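Local structure of putative regulator of transfer genes ArtA (Staphylococcus aureus subsp. aureus USA300, 3GXQ) at the interface of chains A and B. The protein binds DNA as a ribbon-helix-helix dimer and acts as a master regulator of the transmission genes of the staphylococcal plasmid pSK41. Coordinates in Å, arbitrary orientation; residue numbers count along the deposited sequence, not the author numbering. Chains: chain A/B, Putative regulator of transfer genes ArtA.

The interface of chains A and B. Residues chain A 26, 45, 48-49; chain B 45-46, 49-50.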
loop_
_atom_site.group_PDB
_atom_site.type_symbol
_atom_site.label_atom_id
_atom_site.label_comp_id
_atom_site.label_asym_id
_atom_site.label_seq_id
_atom_site.Cartn_x
_atom_site.Cartn_y
_atom_site.Cartn_z
ATOM N N ILE A 26 -6.096 0.943 -6.898
ATOM C CA ILE A 26 -6.432 0.986 -5.486
ATOM C C ILE A 26 -7.656 1.868 -5.227
ATOM O O ILE A 26 -8.477 1.577 -4.352
ATOM C CB ILE A 26 -5.240 1.500 -4.682
ATOM C CG1 ILE A 26 -4.048 0.553 -4.880
ATOM C CG2 ILE A 26 -5.621 1.642 -3.225
ATOM C CD1 ILE A 26 -2.818 0.983 -4.101
ATOM N N ILE A 45 -5.549 -4.495 0.545
ATOM C CA ILE A 45 -4.647 -4.922 -0.514
ATOM C C ILE A 45 -3.281 -5.283 0.067
ATOM O O ILE A 45 -2.680 -6.281 -0.328
ATOM C CB ILE A 45 -4.544 -3.827 -1.590
ATOM C CG1 ILE A 45 -5.924 -3.648 -2.236
ATOM C CG2 ILE A 45 -3.535 -4.213 -2.672
ATOM C CD1 ILE A 45 -6.085 -2.373 -3.048
ATOM N N LYS A 48 -3.496 -8.614 1.608
ATOM C CA LYS A 48 -3.511 -9.645 0.573
ATOM C C LYS A 48 -2.105 -9.850 0.031
ATOM O O LYS A 48 -1.731 -10.954 -0.342
ATOM C CB LYS A 48 -4.441 -9.238 -0.581
ATOM C CG LYS A 48 -5.942 -9.219 -0.252
ATOM C CD LYS A 48 -6.741 -8.579 -1.396
ATOM C CE LYS A 48 -8.227 -8.430 -1.082
ATOM N NZ LYS A 48 -8.987 -9.715 -1.145
ATOM N N GLY A 49 -1.331 -8.772 -0.018
ATOM C CA GLY A 49 0.028 -8.873 -0.510
ATOM C C GLY A 49 0.892 -9.592 0.503
ATOM O O GLY A 49 1.777 -10.359 0.144
ATOM N N ILE B 45 4.547 -5.138 -2.281
ATOM C CA ILE B 45 3.484 -5.780 -1.528
ATOM C C ILE B 45 2.129 -5.425 -2.116
ATOM O O ILE B 45 1.289 -6.294 -2.343
ATOM C CB ILE B 45 3.551 -5.353 -0.061
ATOM C CG1 ILE B 45 4.867 -5.861 0.535
ATOM C CG2 ILE B 45 2.343 -5.885 0.717
ATOM C CD1 ILE B 45 5.172 -5.312 1.922
ATOM N N LEU B 46 1.915 -4.143 -2.373
ATOM C CA LEU B 46 0.660 -3.708 -2.950
ATOM C C LEU B 46 0.429 -4.387 -4.301
ATOM O O LEU B 46 -0.688 -4.783 -4.626
ATOM C CB LEU B 46 0.649 -2.183 -3.114
ATOM C CG LEU B 46 0.334 -1.363 -1.858
ATOM C CD1 LEU B 46 0.604 0.110 -2.107
ATOM C CD2 LEU B 46 -1.121 -1.568 -1.465
ATOM N N GLY B 49 -0.752 -7.849 -3.908
ATOM C CA GLY B 49 -2.134 -7.823 -3.467
ATOM C C GLY B 49 -3.079 -7.526 -4.612
ATOM O O GLY B 49 -4.165 -8.104 -4.705
ATOM N N LEU B 50 -2.663 -6.612 -5.483
ATOM C CA LEU B 50 -3.464 -6.228 -6.638
ATOM C C LEU B 50 -3.559 -7.377 -7.635
ATOM O O LEU B 50 -4.579 -7.548 -8.297
ATOM C CB LEU B 50 -2.863 -4.988 -7.310
ATOM C CG LEU B 50 -3.105 -3.685 -6.542
ATOM C CD1 LEU B 50 -2.236 -2.587 -7.097
ATOM C CD2 LEU B 50 -4.575 -3.305 -6.629
#
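A:Ile45, on helix 38-51, lies in the groove between B:Leu46 and B:Leu50, which stand one turn apart on the matching helix of the partner. It buries 42 Å² there, more than any other residue of this patch. Its CG2 methyl leads: with CG2 anti to the backbone N and CG1 beside it (chi1 -64°), the methyl points at the partner helix, reaching CD2 of B:Leu46 at 3.8 Å and CG of B:Leu50 at 3.9 Å. The same methyl also sits 3.5 Å from the main-chain O of B:Leu46, packing against the helix backbone between the two leucines. The CD1 end of A:Ile45 meets the CD2 methyl of B:Leu50 at 4.0 Å, the two side chains crossing at a slant.

B:Leu46 crosses A:Ile45 at about a right angle and extends both methyls towards A:Ile26 of helix 20-33. There CD1 of A:Ile26 touches B:Leu46 CD2 at 4.0 Å, again nearly perpendicular, so that B:Leu46 bridges both helices of chain A.

Where the two C-terminal helices cross, glycine meets glycine. The CA atoms of A:Gly49 and B:Gly49 are 3.8 Å apart, and the lack of side chains lets the backbones come this near. A:Gly49 CA also lies 3.4 Å from the carbonyl O of B:Ile45, while CB of A:Lys48 rests against B:Gly49.

Repeated by the two-fold, this packing forms part of the hydrophobic core of the ribbon-helix-helix dimer. It joins the helices of the two subunits and would thereby help hold the paired N-terminal strands, the DNA-reading ribbon of this family, in register.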